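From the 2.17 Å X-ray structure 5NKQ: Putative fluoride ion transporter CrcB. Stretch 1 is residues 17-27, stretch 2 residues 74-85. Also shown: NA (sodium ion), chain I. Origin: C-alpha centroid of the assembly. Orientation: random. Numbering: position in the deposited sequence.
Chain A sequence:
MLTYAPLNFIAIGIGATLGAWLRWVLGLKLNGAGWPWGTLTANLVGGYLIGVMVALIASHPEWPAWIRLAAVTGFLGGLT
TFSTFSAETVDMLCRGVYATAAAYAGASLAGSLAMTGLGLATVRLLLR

Stretch 1, residues 17-27: TLGAWLRWVLG
Stretch 2 74-85: GFLGGLTTFSTF

Stretch 1 is helical throughout, each amide from Trp-21 to Gly-27 bonding the carbonyl four residues back. Stretch 2 is helical through Leu-79, with a wider pi-type turn at 74-76, and Thr-80 (phi/psi -82/167) breaks out. The two helices run in the same general direction, crossing at -31° with axes 6.5 Å apart at closest.

Such proximity rests on glycine. Gly-19 CA lies 4.1 Å from Leu-79 CA, and a CB on Gly-19 would fall 2.1 Å from Phe-75 O. Bare backbones therefore meet: Gly-19 CA approaches Phe-75 O at 3.5 Å, Leu-79 CA approaches Gly-19 O at 3.3 Å, and Ala-20 CA approaches Gly-78 O at 3.4 Å, all as CA-H...O contacts. Phe-75 O also accepts from Leu-79 N (2.8 Å), and Gly-19 O from Arg-23 N (3.0 Å).

Arg-23 supplies the polar lock. Its CA-CB bond points toward stretch 2, and chi angles of 164°, 172°, 46° and 90° bring the guanidinium edge to Gly-78 O, a carbonyl near the helix end that accepts from both Arg-23 NE and Arg-23 NH2, each at 3.0 Å. Thr-81 CB covers one guanidinium face. Arg-23 NH1 donates to a water at 2.8 Å; that water lies 3.0 Å from Thr-84 OG1, which also shares a hydrogen bond with Thr-81 OG1 (3.1 Å). Thr-80 OG1 donates to Leu-76 O (3.0 Å). The sodium ion is coordinated by Thr-80 O at 2.2 Å and Gly-77 O at 2.3 Å.

Leucines pack the flank. Leu-79 (t, p) seats its side chain among Gly-19, Leu-22, Arg-23 and Leu-26; its CD1 lies 3.8 Å from CD2 of Leu-22 (t, p). Phe-75 (chi1 t, chi2 76°) brings CZ within 3.9 Å of Leu-22 CD2. Altogether 434 Å² is buried.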

# COMPACT_ATOMS: atom_id res chain seq x y z
N THR A 17 0.26 -3.77 14.70
CA THR A 17 0.43 -5.19 14.97
C THR A 17 -0.85 -5.96 14.67
O THR A 17 -0.82 -7.02 14.04
CB THR A 17 0.86 -5.39 16.42
OG1 THR A 17 2.17 -4.85 16.61
CG2 THR A 17 0.87 -6.87 16.77
N LEU A 18 -2.00 -5.43 15.11
CA LEU A 18 -3.27 -6.09 14.83
C LEU A 18 -3.59 -6.06 13.34
O LEU A 18 -4.11 -7.05 12.80
CB LEU A 18 -4.39 -5.42 15.62
CG LEU A 18 -4.26 -5.45 17.15
CD1 LEU A 18 -5.37 -4.65 17.80
CD2 LEU A 18 -4.26 -6.89 17.65
N GLY A 19 -3.28 -4.95 12.66
CA GLY A 19 -3.54 -4.87 11.24
C GLY A 19 -2.68 -5.82 10.43
O GLY A 19 -3.14 -6.43 9.46
N ALA A 20 -1.41 -5.96 10.82
CA ALA A 20 -0.52 -6.89 10.12
C ALA A 20 -0.90 -8.34 10.40
O ALA A 20 -0.75 -9.20 9.53
CB ALA A 20 0.93 -6.63 10.51
N TRP A 21 -1.38 -8.63 11.62
CA TRP A 21 -1.85 -9.97 11.92
C TRP A 21 -3.06 -10.33 11.06
O TRP A 21 -3.19 -11.46 10.58
CB TRP A 21 -2.20 -10.09 13.40
CG TRP A 21 -1.01 -10.18 14.31
CD1 TRP A 21 0.30 -10.33 13.93
CD2 TRP A 21 -1.01 -10.13 15.74
NE1 TRP A 21 1.10 -10.37 15.05
CE2 TRP A 21 0.33 -10.25 16.17
CE3 TRP A 21 -2.02 -9.99 16.70
CZ2 TRP A 21 0.68 -10.24 17.51
CZ3 TRP A 21 -1.66 -9.97 18.04
CH2 TRP A 21 -0.32 -10.10 18.43
N LEU A 22 -3.97 -9.37 10.86
CA LEU A 22 -5.16 -9.63 10.05
C LEU A 22 -4.79 -9.84 8.59
O LEU A 22 -5.32 -10.76 7.94
CB LEU A 22 -6.15 -8.48 10.20
CG LEU A 22 -7.43 -8.59 9.37
CD1 LEU A 22 -8.14 -9.90 9.66
CD2 LEU A 22 -8.35 -7.40 9.64
N ARG A 23 -3.90 -9.01 8.04
CA ARG A 23 -3.46 -9.20 6.66
C ARG A 23 -2.76 -10.54 6.49
O ARG A 23 -2.94 -11.23 5.48
CB ARG A 23 -2.55 -8.05 6.24
CG ARG A 23 -1.75 -8.33 4.98
CD ARG A 23 -1.01 -7.08 4.51
NE ARG A 23 -0.33 -6.40 5.60
CZ ARG A 23 0.92 -6.65 5.98
NH1 ARG A 23 1.63 -7.58 5.35
NH2 ARG A 23 1.46 -5.98 6.98
N TRP A 24 -1.95 -10.93 7.48
CA TRP A 24 -1.25 -12.21 7.41
C TRP A 24 -2.23 -13.38 7.40
O TRP A 24 -2.08 -14.32 6.61
CB TRP A 24 -0.28 -12.33 8.58
CG TRP A 24 0.44 -13.64 8.66
CD1 TRP A 24 1.17 -14.24 7.67
CD2 TRP A 24 0.52 -14.51 9.80
NE1 TRP A 24 1.69 -15.43 8.12
CE2 TRP A 24 1.31 -15.62 9.42
CE3 TRP A 24 0.01 -14.45 11.10
CZ2 TRP A 24 1.58 -16.66 10.30
CZ3 TRP A 24 0.28 -15.49 11.96
CH2 TRP A 24 1.06 -16.58 11.56
N VAL A 25 -3.26 -13.32 8.25
CA VAL A 25 -4.25 -14.39 8.28
C VAL A 25 -5.07 -14.41 6.99
O VAL A 25 -5.34 -15.47 6.42
CB VAL A 25 -5.15 -14.25 9.52
CG1 VAL A 25 -6.33 -15.20 9.44
CG2 VAL A 25 -4.35 -14.51 10.79
N LEU A 26 -5.48 -13.23 6.51
CA LEU A 26 -6.24 -13.15 5.27
C LEU A 26 -5.45 -13.75 4.11
O LEU A 26 -6.02 -14.41 3.24
CB LEU A 26 -6.62 -11.71 4.97
CG LEU A 26 -7.77 -11.11 5.78
CD1 LEU A 26 -7.88 -9.61 5.54
CD2 LEU A 26 -9.08 -11.80 5.44
N GLY A 27 -4.14 -13.52 4.08
CA GLY A 27 -3.32 -14.11 3.03
C GLY A 27 -3.24 -15.62 3.12
O GLY A 27 -3.31 -16.31 2.11
N GLY A 74 -2.10 3.24 12.44
CA GLY A 74 -1.71 1.94 12.94
C GLY A 74 -2.41 0.79 12.26
O GLY A 74 -1.82 0.11 11.41
N PHE A 75 -3.68 0.56 12.61
CA PHE A 75 -4.39 -0.63 12.15
C PHE A 75 -4.49 -0.68 10.63
O PHE A 75 -4.06 -1.66 10.00
CB PHE A 75 -5.78 -0.70 12.79
CG PHE A 75 -6.60 -1.86 12.33
CD1 PHE A 75 -6.34 -3.14 12.79
CD2 PHE A 75 -7.63 -1.68 11.43
CE1 PHE A 75 -7.09 -4.22 12.37
CE2 PHE A 75 -8.39 -2.75 11.00
CZ PHE A 75 -8.12 -4.02 11.47
N LEU A 76 -5.07 0.36 10.03
CA LEU A 76 -5.23 0.35 8.58
C LEU A 76 -3.89 0.45 7.86
O LEU A 76 -3.76 -0.05 6.73
CB LEU A 76 -6.16 1.49 8.16
CG LEU A 76 -7.58 1.35 8.70
CD1 LEU A 76 -8.44 2.53 8.30
CD2 LEU A 76 -8.19 0.04 8.22
N GLY A 77 -2.89 1.07 8.49
CA GLY A 77 -1.56 1.09 7.92
C GLY A 77 -0.85 -0.25 7.99
O GLY A 77 0.09 -0.47 7.22
N GLY A 78 -1.27 -1.13 8.89
CA GLY A 78 -0.71 -2.46 8.95
C GLY A 78 -1.54 -3.46 8.17
O GLY A 78 -1.03 -4.50 7.75
N LEU A 79 -2.82 -3.14 7.97
CA LEU A 79 -3.70 -4.04 7.23
C LEU A 79 -3.43 -3.98 5.73
O LEU A 79 -3.28 -5.01 5.07
CB LEU A 79 -5.16 -3.70 7.52
CG LEU A 79 -6.20 -4.44 6.69
CD1 LEU A 79 -6.09 -5.95 6.90
CD2 LEU A 79 -7.60 -3.95 7.01
N THR A 80 -3.36 -2.77 5.17
CA THR A 80 -3.08 -2.63 3.75
C THR A 80 -1.58 -2.73 3.50
O THR A 80 -0.76 -2.67 4.41
CB THR A 80 -3.62 -1.30 3.23
OG1 THR A 80 -2.94 -0.21 3.87
CG2 THR A 80 -5.11 -1.19 3.51
N THR A 81 -1.22 -2.88 2.22
CA THR A 81 0.18 -3.01 1.86
C THR A 81 0.37 -2.60 0.41
O THR A 81 -0.42 -2.99 -0.46
CB THR A 81 0.69 -4.44 2.08
OG1 THR A 81 2.02 -4.57 1.56
CG2 THR A 81 -0.23 -5.45 1.40
N PHE A 82 1.41 -1.81 0.16
CA PHE A 82 1.81 -1.46 -1.19
C PHE A 82 3.00 -2.28 -1.68
O PHE A 82 3.07 -2.60 -2.87
CB PHE A 82 2.17 0.03 -1.27
CG PHE A 82 1.70 0.70 -2.54
CD1 PHE A 82 2.29 0.39 -3.75
CD2 PHE A 82 0.69 1.64 -2.50
CE1 PHE A 82 1.87 1.01 -4.91
CE2 PHE A 82 0.26 2.26 -3.66
CZ PHE A 82 0.85 1.94 -4.87
N SER A 83 3.92 -2.64 -0.77
CA SER A 83 5.09 -3.42 -1.16
C SER A 83 4.70 -4.82 -1.59
O SER A 83 5.16 -5.31 -2.63
CB SER A 83 6.08 -3.47 -0.00
OG SER A 83 5.46 -3.93 1.18
N THR A 84 3.86 -5.50 -0.81
CA THR A 84 3.40 -6.83 -1.18
C THR A 84 2.65 -6.80 -2.51
O THR A 84 2.84 -7.68 -3.36
CB THR A 84 2.52 -7.43 -0.08
OG1 THR A 84 3.24 -7.43 1.16
CG2 THR A 84 2.13 -8.86 -0.43
N PHE A 85 1.81 -5.78 -2.71
CA PHE A 85 1.15 -5.61 -4.00
C PHE A 85 2.17 -5.41 -5.11
O PHE A 85 2.00 -5.93 -6.22
CB PHE A 85 0.18 -4.42 -3.93
CG PHE A 85 -0.16 -3.84 -5.27
CD1 PHE A 85 -1.10 -4.45 -6.09
CD2 PHE A 85 0.46 -2.68 -5.72
CE1 PHE A 85 -1.42 -3.91 -7.32
CE2 PHE A 85 0.15 -2.15 -6.95
CZ PHE A 85 -0.79 -2.76 -7.76
NA NA I . 0.86 -1.34 5.24
O HOH W 1 1.20 -8.91 2.87